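Local coordinates for protein N-terminal acetyltransferase B complex subunit MDM20 (Candida albicans, PDB 5K04) that probably serves as the non-catalytic, all-helical scaffold subunit of the NatB N-terminal acetyltransferase, holding the catalytic subunit NAT3, at residues N656-E661 with E713-M718; N100-Y105 with T111-W116; L621-T626 with S686-L691; N278-K283 with V298-Q303. One frame throughout, in Å; residues are numbered along the deposited sequence.

Contact 1 of 4, residues N656-E661 with E713-M718; sequences NLLSGE and EIIDSM
Ile714 meets Leu657 and Leu658 where a type I beta turn, Asn656 to Ser659, packs against the last turns of helix 707-717; here a loop between helices, rather than a second helix, supplies one side of an apolar seam. The two branches of Ile714 divide the work. The side chains of Ile714 and Leu658 slide past each other in opposite directions, and Ile714 CG2 lies 3.8 Å from Leu658 CD1, while Ile714 CD1 reaches Leu657 CB more loosely, at 4.3 Å. Ile715 follows, its extended arm (chi2 172°) carrying CD1 to 3.8 Å from Leu658 CD2. Leu658 CD1 thus lies nearest Ile714, though it also approaches Ile715 CG1, and Ile739 of helix 729-747 touches both Leu658 and Ile715, adding a third element. Further on, the Ser717 hydroxyl turns back on its own helix and donates to Ile714 O at 2.8 Å. Met718 adds little across the contact and packs instead on Gln389 and Ile392 of helix 388-404. The turn that presents the two leucines is fixed from within: Ser659 N bonds to Asn656 O, and in an Asx turn Leu658 N donates to Asn656 OD1 at 3.2 Å, approaching from above the side-chain carbonyl plane, 64° out of it.

Contact 2 of 4, residues N100-Y105 with T111-W116; sequences NAIKKY and TLCLSW
Ile102 and Leu112 interlock between helices 91-104 and 109-120, consecutive elements that form a nearly antiparallel helical hairpin, 168° between the directions of the two segments, of the kind from which tetratricopeptide-like superhelices are built. The first shell is wholly apolar. One methyl of Leu112, CD1, lies 3.6 Å from Ala101 CB and also 3.8 Å from Ile102 CG1, so it packs against two successive residues of the facing helix. The side chains of Ile102 and Leu112 slide past each other in opposite directions. In Ile102, CG1 is anti to the carbonyl carbon (chi1 -65°) and the arm is extended beyond it, bringing CD1 to 3.7 Å from Cys113 SG and 3.9 Å from Trp116 CZ3; the side chains of Ile102 and Trp116 cross at about a right angle, the methyl meeting the ring obliquely. Farther out, neighbouring helices pack on the hairpin: Ile78 of helix 75-87 touches Ala101 and Leu112, and Ile132 of helix 126-138 touches Cys113 and Trp116. Tyr98, stacked on the indole, probably helps to set its orientation. Where the first helix gives way to the connecting turn, Tyr105 packs within its own segment, Lys104 CD lying 3.3 Å above one face of its ring and offset toward the rim.

Contact 3 of 4, residues L621-T626 with S686-L691; sequences LKITKT and SYMNQL
The methyl of Thr624 meets the thioether of Met688 between helices whose segment axes stay 11.6 Å apart. The threonine hydroxyl sits between its backbone N and carbonyl carbon (chi1 56°), where it bonds to Leu620 O one turn earlier. That choice leaves CG2 anti to the carbonyl carbon and facing the other helix, and the methyl lies 3.7 Å from Met688 SD and 3.9 Å from Met688 CE. Met688 is bent at both its second and third torsions, so the thioether is folded across the threonine at about a right angle rather than stretched along it. Tyr687 adopts the crowded position at its first torsion, 47°, which is uncommon in helices, and its side chain runs past Ile623 in the opposite direction. Ile623 CG2 is modelled against the CE1 side of that ring obliquely, though too close for the exact separation to be trusted. Tyr637 of helix 630-643 touches both Ile623 and Gln690, bridging the two sides. Helices 608-625 and 686-695 are not consecutive, and their segments cross at -135°: angled, mainly apolar helix-helix packing in an all-helical fold, in a subunit whose family belongs to the tetratricopeptide clan.

Contact 4 of 4, residues N278-K283 with V298-Q303; sequences NISLLK and VENYYQ
Leu281 lies over one face of the Tyr301 ring, and this is the tight half of a contact between consecutive helices 277-289 and 295-305, an antiparallel pair whose segment axes come within 8.9 Å. Leu281 CD2 sits 3.8 Å from the centroid of the Tyr301 ring and 19° off its normal, a CH-pi interaction. Ser280 approaches the same ring at its edge, near the ring plane, with CB 3.7 Å from Tyr301 CD1. The small serine is consistent with the close approach of the backbones, its CA 5.5 Å from the CA of Tyr301. The ring is put there by a first torsion that sets CG anti to the backbone N (175°); Phe305 stacks on it and Asp314 is hydrogen-bonded to its hydroxyl. The other half is looser. Asn300, partly exposed, has its ND2 4.2 Å from Ser280 OG, too far to bond, and the serine hydroxyl is instead engaged with Thr276 O. A water joins the helices here, donating to Ser280 O at 2.9 Å and accepting from Asn300 ND2 at 2.6 Å. Asn278, facing away, bonds to Thr2 O of the NAT3 chain. The chemistry implies a pair packed through an aromatic ring on one side and bridged by a water on the other, more polar side, with the Tyr301 side chain about 13 Å from bound coenzyme A.

How the contacts relate
All four contacts are locally buried yet peripheral, their centres 33 to 38 Å from the centre of the chain. Contact 2 has only buried touching residues, while Ile714, Tyr687 and Asn300 are partly exposed in contacts 1, 3 and 4. Contacts 2 and 4 each pair consecutive helices, whereas contact 3 joins helices separated by several others and contact 1 sets a loop turn against a helix. Contacts 1 to 3 rest on mainly apolar packing, contact 4 on a CH-pi contact beside a water-bridged side. Contacts 1 and 3, whose segments alternate, both lie in the C-terminal part of the chain, nearest atoms about 21 Å apart. Contact 4 alone bonds to the NAT3 chain.

Contact 1 of 4, residues N656-E661 with E713-M718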
loop_
_atom_site.group_PDB
_atom_site.type_symbol
_atom_site.label_atom_id
_atom_site.label_comp_id
_atom_site.label_asym_id
_atom_site.label_seq_id
_atom_site.Cartn_x
_atom_site.Cartn_y
_atom_site.Cartn_z
ATOM N N ASN A 656 -12.977 29.010 -13.701
ATOM C CA ASN A 656 -11.761 28.690 -14.447
ATOM C C ASN A 656 -12.063 27.482 -15.327
ATOM O O ASN A 656 -11.987 26.334 -14.874
ATOM C CB ASN A 656 -10.595 28.405 -13.509
ATOM C CG ASN A 656 -9.416 27.750 -14.233
ATOM O OD1 ASN A 656 -9.189 27.990 -15.421
ATOM N ND2 ASN A 656 -8.671 26.918 -13.519
ATOM N N LEU A 657 -12.381 27.742 -16.600
ATOM C CA LEU A 657 -12.789 26.674 -17.511
ATOM C C LEU A 657 -11.709 25.619 -17.711
ATOM O O LEU A 657 -12.031 24.475 -18.060
ATOM C CB LEU A 657 -13.194 27.273 -18.860
ATOM C CG LEU A 657 -14.570 27.936 -18.847
ATOM C CD1 LEU A 657 -14.859 28.721 -20.123
ATOM C CD2 LEU A 657 -15.588 26.852 -18.667
ATOM N N LEU A 658 -10.435 25.969 -17.507
ATOM C CA LEU A 658 -9.355 25.003 -17.669
ATOM C C LEU A 658 -9.226 24.041 -16.483
ATOM O O LEU A 658 -8.542 23.018 -16.611
ATOM C CB LEU A 658 -8.036 25.740 -17.908
ATOM C CG LEU A 658 -7.933 26.470 -19.247
ATOM C CD1 LEU A 658 -6.660 27.275 -19.258
ATOM C CD2 LEU A 658 -7.952 25.538 -20.439
ATOM N N SER A 659 -9.877 24.340 -15.350
ATOM C CA SER A 659 -9.871 23.432 -14.207
ATOM C C SER A 659 -10.464 22.079 -14.563
ATOM O O SER A 659 -11.519 21.987 -15.210
ATOM C CB SER A 659 -10.656 24.012 -13.033
ATOM O OG SER A 659 -10.698 23.061 -11.973
ATOM N N GLY A 660 -9.777 21.025 -14.107
ATOM C CA GLY A 660 -10.232 19.657 -14.298
ATOM C C GLY A 660 -11.592 19.346 -13.697
ATOM O O GLY A 660 -12.191 18.327 -14.059
ATOM N N GLU A 661 -12.088 20.187 -12.778
ATOM C CA GLU A 661 -13.416 19.963 -12.207
ATOM C C GLU A 661 -14.501 19.951 -13.260
ATOM O O GLU A 661 -15.578 19.406 -13.007
ATOM C CB GLU A 661 -13.808 21.050 -11.213
ATOM C CG GLU A 661 -12.902 21.242 -10.055
ATOM C CD GLU A 661 -13.103 22.609 -9.466
ATOM O OE1 GLU A 661 -12.218 23.470 -9.650
ATOM O OE2 GLU A 661 -14.172 22.834 -8.871
ATOM N N GLU A 713 -9.308 29.288 -26.493
ATOM C CA GLU A 713 -9.046 30.724 -26.586
ATOM C C GLU A 713 -8.199 31.212 -25.415
ATOM O O GLU A 713 -7.303 32.045 -25.592
ATOM C CB GLU A 713 -10.365 31.500 -26.643
ATOM C CG GLU A 713 -11.172 31.264 -27.910
ATOM C CD GLU A 713 -12.512 31.998 -27.924
ATOM O OE1 GLU A 713 -12.947 32.489 -26.860
ATOM O OE2 GLU A 713 -13.131 32.066 -29.008
ATOM N N ILE A 714 -8.479 30.712 -24.209
ATOM C CA ILE A 714 -7.709 31.105 -23.029
ATOM C C ILE A 714 -6.264 30.655 -23.180
ATOM O O ILE A 714 -5.327 31.394 -22.859
ATOM C CB ILE A 714 -8.355 30.517 -21.756
ATOM C CG1 ILE A 714 -9.785 31.047 -21.559
ATOM C CG2 ILE A 714 -7.500 30.779 -20.526
ATOM C CD1 ILE A 714 -10.629 30.164 -20.628
ATOM N N ILE A 715 -6.071 29.441 -23.697
ATOM C CA ILE A 715 -4.741 28.876 -23.894
ATOM C C ILE A 715 -3.955 29.688 -24.919
ATOM O O ILE A 715 -2.780 30.011 -24.705
ATOM C CB ILE A 715 -4.880 27.397 -24.300
ATOM C CG1 ILE A 715 -5.274 26.569 -23.076
ATOM C CG2 ILE A 715 -3.624 26.893 -24.976
ATOM C CD1 ILE A 715 -5.625 25.117 -23.391
ATOM N N ASP A 716 -4.601 30.055 -26.036
ATOM C CA ASP A 716 -3.925 30.820 -27.078
ATOM C C ASP A 716 -3.609 32.242 -26.624
ATOM O O ASP A 716 -2.662 32.855 -27.126
ATOM C CB ASP A 716 -4.772 30.857 -28.353
ATOM C CG ASP A 716 -4.859 29.503 -29.055
ATOM O OD1 ASP A 716 -4.036 28.595 -28.778
ATOM O OD2 ASP A 716 -5.761 29.360 -29.906
ATOM N N SER A 717 -4.384 32.783 -25.686
ATOM C CA SER A 717 -4.137 34.126 -25.172
ATOM C C SER A 717 -3.075 34.160 -24.083
ATOM O O SER A 717 -2.679 35.254 -23.671
ATOM C CB SER A 717 -5.425 34.732 -24.616
ATOM O OG SER A 717 -5.764 34.105 -23.382
ATOM N N MET A 718 -2.615 33.005 -23.599
ATOM C CA MET A 718 -1.637 32.990 -22.521
ATOM C C MET A 718 -0.240 33.257 -23.070
ATOM O O MET A 718 0.179 32.645 -24.058
ATOM C CB MET A 718 -1.681 31.658 -21.771
ATOM C CG MET A 718 -2.962 31.497 -20.967
ATOM S SD MET A 718 -3.132 30.008 -19.984
ATOM C CE MET A 718 -2.067 29.023 -20.936
#

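Contact 2 of 4, residues N100-Y105 with T111-W116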
loop_
_atom_site.group_PDB
_atom_site.type_symbol
_atom_site.label_atom_id
_atom_site.label_comp_id
_atom_site.label_asym_id
_atom_site.label_seq_id
_atom_site.Cartn_x
_atom_site.Cartn_y
_atom_site.Cartn_z
ATOM N N ASN A 100 -19.737 -27.243 18.542
ATOM C CA ASN A 100 -20.581 -28.410 18.763
ATOM C C ASN A 100 -20.033 -29.620 18.023
ATOM O O ASN A 100 -20.050 -30.738 18.549
ATOM C CB ASN A 100 -22.019 -28.108 18.330
ATOM C CG ASN A 100 -22.746 -27.175 19.302
ATOM O OD1 ASN A 100 -22.390 -27.077 20.477
ATOM N ND2 ASN A 100 -23.767 -26.487 18.805
ATOM N N ALA A 101 -19.515 -29.411 16.809
ATOM C CA ALA A 101 -18.969 -30.521 16.032
ATOM C C ALA A 101 -17.698 -31.073 16.670
ATOM O O ALA A 101 -17.502 -32.291 16.731
ATOM C CB ALA A 101 -18.694 -30.071 14.595
ATOM N N ILE A 102 -16.819 -30.185 17.136
ATOM C CA ILE A 102 -15.600 -30.607 17.819
ATOM C C ILE A 102 -15.937 -31.346 19.105
ATOM O O ILE A 102 -15.337 -32.382 19.425
ATOM C CB ILE A 102 -14.716 -29.382 18.095
ATOM C CG1 ILE A 102 -14.249 -28.764 16.783
ATOM C CG2 ILE A 102 -13.547 -29.759 18.983
ATOM C CD1 ILE A 102 -13.776 -27.335 16.942
ATOM N N LYS A 103 -16.886 -30.809 19.874
ATOM C CA LYS A 103 -17.339 -31.475 21.090
ATOM C C LYS A 103 -17.892 -32.868 20.787
ATOM O O LYS A 103 -17.551 -33.840 21.470
ATOM C CB LYS A 103 -18.383 -30.592 21.788
ATOM C CG LYS A 103 -18.864 -31.094 23.158
ATOM C CD LYS A 103 -19.847 -30.113 23.826
ATOM C CE LYS A 103 -20.332 -30.627 25.186
ATOM N NZ LYS A 103 -21.316 -29.718 25.855
ATOM N N LYS A 104 -18.718 -32.987 19.740
ATOM C CA LYS A 104 -19.390 -34.244 19.405
ATOM C C LYS A 104 -18.465 -35.242 18.711
ATOM O O LYS A 104 -18.657 -36.455 18.854
ATOM C CB LYS A 104 -20.596 -33.954 18.515
ATOM C CG LYS A 104 -21.822 -34.810 18.766
ATOM C CD LYS A 104 -21.704 -36.200 18.165
ATOM C CE LYS A 104 -23.073 -36.841 17.985
ATOM N NZ LYS A 104 -22.983 -38.178 17.328
ATOM N N TYR A 105 -17.476 -34.767 17.950
ATOM C CA TYR A 105 -16.591 -35.621 17.149
ATOM C C TYR A 105 -15.138 -35.190 17.322
ATOM O O TYR A 105 -14.494 -34.747 16.364
ATOM C CB TYR A 105 -16.978 -35.570 15.672
ATOM C CG TYR A 105 -18.456 -35.709 15.413
ATOM C CD1 TYR A 105 -19.039 -36.957 15.240
ATOM C CD2 TYR A 105 -19.264 -34.591 15.330
ATOM C CE1 TYR A 105 -20.398 -37.083 14.993
ATOM C CE2 TYR A 105 -20.619 -34.705 15.094
ATOM C CZ TYR A 105 -21.184 -35.951 14.918
ATOM O OH TYR A 105 -22.538 -36.055 14.678
ATOM N N THR A 111 -8.989 -31.236 11.648
ATOM C CA THR A 111 -9.591 -30.938 10.347
ATOM C C THR A 111 -10.681 -29.872 10.450
ATOM O O THR A 111 -10.749 -28.961 9.614
ATOM C CB THR A 111 -10.153 -32.229 9.746
ATOM O OG1 THR A 111 -9.121 -33.224 9.713
ATOM C CG2 THR A 111 -10.639 -31.999 8.333
ATOM N N LEU A 112 -11.552 -29.974 11.463
ATOM C CA LEU A 112 -12.583 -28.959 11.646
ATOM C C LEU A 112 -11.961 -27.604 11.970
ATOM O O LEU A 112 -12.333 -26.584 11.382
ATOM C CB LEU A 112 -13.550 -29.375 12.751
ATOM C CG LEU A 112 -14.525 -30.522 12.506
ATOM C CD1 LEU A 112 -15.229 -30.863 13.807
ATOM C CD2 LEU A 112 -15.533 -30.168 11.420
ATOM N N CYS A 113 -10.995 -27.591 12.893
ATOM C CA CYS A 113 -10.378 -26.342 13.323
ATOM C C CYS A 113 -9.659 -25.648 12.170
ATOM O O CYS A 113 -9.742 -24.424 12.034
ATOM C CB CYS A 113 -9.430 -26.611 14.496
ATOM S SG CYS A 113 -10.238 -26.897 16.077
ATOM N N LEU A 114 -9.007 -26.419 11.283
ATOM C CA LEU A 114 -8.275 -25.810 10.168
ATOM C C LEU A 114 -9.218 -25.213 9.131
ATOM O O LEU A 114 -8.917 -24.165 8.550
ATOM C CB LEU A 114 -7.337 -26.832 9.512
ATOM C CG LEU A 114 -6.180 -27.302 10.412
ATOM C CD1 LEU A 114 -5.260 -28.294 9.709
ATOM C CD2 LEU A 114 -5.376 -26.132 10.990
ATOM N N SER A 115 -10.355 -25.874 8.870
ATOM C CA SER A 115 -11.392 -25.290 8.013
ATOM C C SER A 115 -11.951 -24.011 8.638
ATOM O O SER A 115 -12.043 -22.969 7.983
ATOM C CB SER A 115 -12.501 -26.327 7.778
ATOM O OG SER A 115 -13.684 -25.753 7.261
ATOM N N TRP A 116 -12.335 -24.094 9.920
ATOM C CA TRP A 116 -12.743 -22.940 10.713
ATOM C C TRP A 116 -11.753 -21.790 10.584
ATOM O O TRP A 116 -12.136 -20.635 10.378
ATOM C CB TRP A 116 -12.860 -23.375 12.176
ATOM C CG TRP A 116 -13.617 -22.458 13.048
ATOM C CD1 TRP A 116 -14.230 -21.291 12.683
ATOM C CD2 TRP A 116 -13.872 -22.629 14.449
ATOM N NE1 TRP A 116 -14.848 -20.726 13.772
ATOM C CE2 TRP A 116 -14.637 -21.523 14.869
ATOM C CE3 TRP A 116 -13.508 -23.595 15.388
ATOM C CZ2 TRP A 116 -15.049 -21.364 16.191
ATOM C CZ3 TRP A 116 -13.922 -23.443 16.700
ATOM C CH2 TRP A 116 -14.688 -22.336 17.091
#

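Contact 3 of 4, residues L621-T626 with S686-L691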
loop_
_atom_site.group_PDB
_atom_site.type_symbol
_atom_site.label_atom_id
_atom_site.label_comp_id
_atom_site.label_asym_id
_atom_site.label_seq_id
_atom_site.Cartn_x
_atom_site.Cartn_y
_atom_site.Cartn_z
ATOM N N LEU A 621 -33.384 7.561 -6.173
ATOM C CA LEU A 621 -33.405 6.188 -5.693
ATOM C C LEU A 621 -34.599 5.940 -4.784
ATOM O O LEU A 621 -35.208 4.868 -4.840
ATOM C CB LEU A 621 -32.091 5.888 -4.973
ATOM C CG LEU A 621 -30.857 6.107 -5.859
ATOM C CD1 LEU A 621 -29.585 6.136 -5.031
ATOM C CD2 LEU A 621 -30.764 5.024 -6.924
ATOM N N LYS A 622 -34.950 6.930 -3.951
ATOM C CA LYS A 622 -36.099 6.802 -3.057
ATOM C C LYS A 622 -37.392 6.611 -3.845
ATOM O O LYS A 622 -38.247 5.795 -3.478
ATOM C CB LYS A 622 -36.190 8.037 -2.149
ATOM C CG LYS A 622 -35.833 7.764 -0.684
ATOM C CD LYS A 622 -36.364 8.844 0.247
ATOM C CE LYS A 622 -37.470 8.354 1.165
ATOM N NZ LYS A 622 -36.968 7.768 2.437
ATOM N N ILE A 623 -37.529 7.341 -4.951
ATOM C CA ILE A 623 -38.726 7.304 -5.780
ATOM C C ILE A 623 -38.823 6.008 -6.575
ATOM O O ILE A 623 -39.924 5.512 -6.832
ATOM C CB ILE A 623 -38.694 8.538 -6.692
ATOM C CG1 ILE A 623 -39.248 9.760 -5.979
ATOM C CG2 ILE A 623 -39.375 8.302 -7.983
ATOM C CD1 ILE A 623 -38.794 11.010 -6.665
ATOM N N THR A 624 -37.689 5.435 -6.969
ATOM C CA THR A 624 -37.675 4.222 -7.782
ATOM C C THR A 624 -37.498 2.935 -6.982
ATOM O O THR A 624 -37.960 1.885 -7.430
ATOM C CB THR A 624 -36.558 4.305 -8.821
ATOM O OG1 THR A 624 -35.310 4.546 -8.155
ATOM C CG2 THR A 624 -36.848 5.439 -9.804
ATOM N N LYS A 625 -36.866 2.984 -5.809
ATOM C CA LYS A 625 -36.453 1.768 -5.118
ATOM C C LYS A 625 -37.099 1.613 -3.744
ATOM O O LYS A 625 -36.732 0.695 -2.998
ATOM C CB LYS A 625 -34.922 1.731 -4.981
ATOM C CG LYS A 625 -34.157 1.936 -6.291
ATOM C CD LYS A 625 -34.377 0.769 -7.235
ATOM C CE LYS A 625 -34.008 -0.543 -6.566
ATOM N NZ LYS A 625 -34.113 -1.682 -7.499
ATOM N N THR A 626 -38.033 2.488 -3.377
ATOM C CA THR A 626 -38.765 2.348 -2.130
ATOM C C THR A 626 -40.245 2.563 -2.382
ATOM O O THR A 626 -40.658 3.115 -3.401
ATOM C CB THR A 626 -38.290 3.326 -1.038
ATOM O OG1 THR A 626 -38.645 4.672 -1.386
ATOM C CG2 THR A 626 -36.791 3.223 -0.865
ATOM N N SER A 686 -44.774 7.660 -15.062
ATOM C CA SER A 686 -44.919 8.925 -15.779
ATOM C C SER A 686 -43.846 9.930 -15.351
ATOM O O SER A 686 -43.295 10.657 -16.187
ATOM C CB SER A 686 -46.329 9.498 -15.577
ATOM O OG SER A 686 -46.460 10.237 -14.369
ATOM N N TYR A 687 -43.514 9.969 -14.056
ATOM C CA TYR A 687 -42.536 10.962 -13.616
ATOM C C TYR A 687 -41.108 10.585 -14.017
ATOM O O TYR A 687 -40.287 11.481 -14.259
ATOM C CB TYR A 687 -42.660 11.205 -12.102
ATOM C CG TYR A 687 -42.737 9.956 -11.256
ATOM C CD1 TYR A 687 -41.598 9.199 -11.005
ATOM C CD2 TYR A 687 -43.940 9.541 -10.696
ATOM C CE1 TYR A 687 -41.653 8.057 -10.239
ATOM C CE2 TYR A 687 -44.009 8.396 -9.922
ATOM C CZ TYR A 687 -42.852 7.655 -9.692
ATOM O OH TYR A 687 -42.878 6.508 -8.929
ATOM N N MET A 688 -40.791 9.288 -14.135
ATOM C CA MET A 688 -39.479 8.912 -14.663
ATOM C C MET A 688 -39.368 9.220 -16.155
ATOM O O MET A 688 -38.319 9.685 -16.623
ATOM C CB MET A 688 -39.199 7.434 -14.408
ATOM C CG MET A 688 -38.983 7.093 -12.947
ATOM S SD MET A 688 -37.749 8.098 -12.150
ATOM C CE MET A 688 -36.391 7.536 -13.110
ATOM N N ASN A 689 -40.436 8.963 -16.921
ATOM C CA ASN A 689 -40.425 9.324 -18.335
ATOM C C ASN A 689 -40.270 10.825 -18.522
ATOM O O ASN A 689 -39.693 11.272 -19.517
ATOM C CB ASN A 689 -41.693 8.835 -19.022
ATOM C CG ASN A 689 -41.710 7.336 -19.192
ATOM O OD1 ASN A 689 -40.660 6.708 -19.350
ATOM N ND2 ASN A 689 -42.905 6.745 -19.148
ATOM N N GLN A 690 -40.755 11.620 -17.569
ATOM C CA GLN A 690 -40.563 13.060 -17.659
ATOM C C GLN A 690 -39.120 13.445 -17.346
ATOM O O GLN A 690 -38.576 14.375 -17.957
ATOM C CB GLN A 690 -41.549 13.772 -16.732
ATOM C CG GLN A 690 -41.425 15.289 -16.706
ATOM C CD GLN A 690 -41.544 15.925 -18.074
ATOM O OE1 GLN A 690 -42.094 15.337 -19.008
ATOM N NE2 GLN A 690 -41.028 17.144 -18.197
ATOM N N LEU A 691 -38.474 12.736 -16.411
ATOM C CA LEU A 691 -37.053 12.982 -16.177
ATOM C C LEU A 691 -36.225 12.569 -17.388
ATOM O O LEU A 691 -35.279 13.271 -17.768
ATOM C CB LEU A 691 -36.570 12.246 -14.928
ATOM C CG LEU A 691 -37.279 12.549 -13.611
ATOM C CD1 LEU A 691 -36.602 11.814 -12.440
ATOM C CD2 LEU A 691 -37.339 14.049 -13.384
#

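Contact 4 of 4, residues N278-K283 with V298-Q303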
loop_
_atom_site.group_PDB
_atom_site.type_symbol
_atom_site.label_atom_id
_atom_site.label_comp_id
_atom_site.label_asym_id
_atom_site.label_seq_id
_atom_site.Cartn_x
_atom_site.Cartn_y
_atom_site.Cartn_z
ATOM N N ASN A 278 28.922 6.519 9.075
ATOM C CA ASN A 278 28.258 6.399 10.370
ATOM C C ASN A 278 29.111 6.968 11.498
ATOM O O ASN A 278 28.583 7.570 12.440
ATOM C CB ASN A 278 27.919 4.941 10.645
ATOM C CG ASN A 278 26.621 4.501 9.969
ATOM O OD1 ASN A 278 25.833 5.327 9.495
ATOM N ND2 ASN A 278 26.392 3.191 9.939
ATOM N N ILE A 279 30.430 6.783 11.423
ATOM C CA ILE A 279 31.302 7.307 12.467
ATOM C C ILE A 279 31.422 8.823 12.345
ATOM O O ILE A 279 31.540 9.532 13.352
ATOM C CB ILE A 279 32.678 6.618 12.403
ATOM C CG1 ILE A 279 32.567 5.166 12.852
ATOM C CG2 ILE A 279 33.739 7.382 13.218
ATOM C CD1 ILE A 279 33.878 4.409 12.690
ATOM N N SER A 280 31.360 9.348 11.119
ATOM C CA SER A 280 31.434 10.791 10.930
ATOM C C SER A 280 30.216 11.478 11.521
ATOM O O SER A 280 30.340 12.512 12.183
ATOM C CB SER A 280 31.580 11.105 9.446
ATOM O OG SER A 280 32.833 10.645 8.981
ATOM N N LEU A 281 29.034 10.894 11.320
ATOM C CA LEU A 281 27.829 11.419 11.953
ATOM C C LEU A 281 27.859 11.181 13.455
ATOM O O LEU A 281 27.378 12.017 14.230
ATOM C CB LEU A 281 26.580 10.777 11.342
ATOM C CG LEU A 281 26.216 11.218 9.924
ATOM C CD1 LEU A 281 24.987 10.492 9.422
ATOM C CD2 LEU A 281 26.002 12.719 9.854
ATOM N N LEU A 282 28.418 10.046 13.879
ATOM C CA LEU A 282 28.439 9.726 15.303
ATOM C C LEU A 282 29.222 10.765 16.086
ATOM O O LEU A 282 28.858 11.098 17.219
ATOM C CB LEU A 282 29.042 8.345 15.526
ATOM C CG LEU A 282 28.918 7.822 16.954
ATOM C CD1 LEU A 282 27.454 7.543 17.273
ATOM C CD2 LEU A 282 29.767 6.568 17.132
ATOM N N LYS A 283 30.300 11.292 15.486
ATOM C CA LYS A 283 31.117 12.310 16.143
ATOM C C LYS A 283 30.296 13.549 16.469
ATOM O O LYS A 283 30.518 14.189 17.506
ATOM C CB LYS A 283 32.310 12.666 15.261
ATOM C CG LYS A 283 33.410 11.628 15.309
ATOM C CD LYS A 283 34.620 12.044 14.502
ATOM C CE LYS A 283 35.749 11.014 14.617
ATOM N NZ LYS A 283 36.423 10.984 15.960
ATOM N N VAL A 298 30.674 18.831 12.325
ATOM C CA VAL A 298 29.814 19.105 11.175
ATOM C C VAL A 298 30.660 19.413 9.949
ATOM O O VAL A 298 30.400 18.904 8.852
ATOM C CB VAL A 298 28.838 20.255 11.482
ATOM C CG1 VAL A 298 28.300 20.867 10.185
ATOM C CG2 VAL A 298 27.694 19.758 12.314
ATOM N N GLU A 299 31.681 20.258 10.114
ATOM C CA GLU A 299 32.564 20.593 9.000
ATOM C C GLU A 299 33.287 19.356 8.473
ATOM O O GLU A 299 33.463 19.205 7.260
ATOM C CB GLU A 299 33.559 21.674 9.437
ATOM C CG GLU A 299 32.933 23.063 9.620
ATOM C CD GLU A 299 33.829 24.034 10.393
ATOM O OE1 GLU A 299 34.972 23.660 10.739
ATOM O OE2 GLU A 299 33.385 25.176 10.660
ATOM N N ASN A 300 33.695 18.447 9.369
ATOM C CA ASN A 300 34.425 17.255 8.940
ATOM C C ASN A 300 33.513 16.298 8.176
ATOM O O ASN A 300 33.941 15.675 7.199
ATOM C CB ASN A 300 35.073 16.573 10.151
ATOM C CG ASN A 300 35.584 15.144 9.847
ATOM O OD1 ASN A 300 36.683 14.971 9.313
ATOM N ND2 ASN A 300 34.786 14.117 10.217
ATOM N N TYR A 301 32.252 16.171 8.597
ATOM C CA TYR A 301 31.320 15.351 7.828
ATOM C C TYR A 301 31.103 15.944 6.443
ATOM O O TYR A 301 31.116 15.221 5.441
ATOM C CB TYR A 301 29.979 15.198 8.553
ATOM C CG TYR A 301 28.990 14.444 7.696
ATOM C CD1 TYR A 301 28.950 13.051 7.705
ATOM C CD2 TYR A 301 28.127 15.120 6.832
ATOM C CE1 TYR A 301 28.059 12.357 6.885
ATOM C CE2 TYR A 301 27.244 14.436 6.018
ATOM C CZ TYR A 301 27.210 13.061 6.043
ATOM O OH TYR A 301 26.323 12.399 5.226
ATOM N N TYR A 302 30.922 17.267 6.374
ATOM C CA TYR A 302 30.652 17.935 5.106
ATOM C C TYR A 302 31.827 17.791 4.140
ATOM O O TYR A 302 31.628 17.610 2.933
ATOM C CB TYR A 302 30.336 19.415 5.352
ATOM C CG TYR A 302 30.216 20.240 4.079
ATOM C CD1 TYR A 302 29.003 20.363 3.424
ATOM C CD2 TYR A 302 31.315 20.878 3.526
ATOM C CE1 TYR A 302 28.879 21.105 2.259
ATOM C CE2 TYR A 302 31.202 21.629 2.346
ATOM C CZ TYR A 302 29.983 21.733 1.722
ATOM O OH TYR A 302 29.851 22.460 0.569
ATOM N N GLN A 303 33.058 17.883 4.650
ATOM C CA GLN A 303 34.224 17.793 3.775
ATOM C C GLN A 303 34.354 16.407 3.174
ATOM O O GLN A 303 34.831 16.258 2.044
ATOM C CB GLN A 303 35.503 18.146 4.542
ATOM C CG GLN A 303 35.598 19.613 4.983
ATOM C CD GLN A 303 35.533 20.601 3.819
ATOM O OE1 GLN A 303 35.988 20.310 2.712
ATOM N NE2 GLN A 303 34.959 21.777 4.072
HETATM O O HOH W 1 32.511 14.254 11.508
#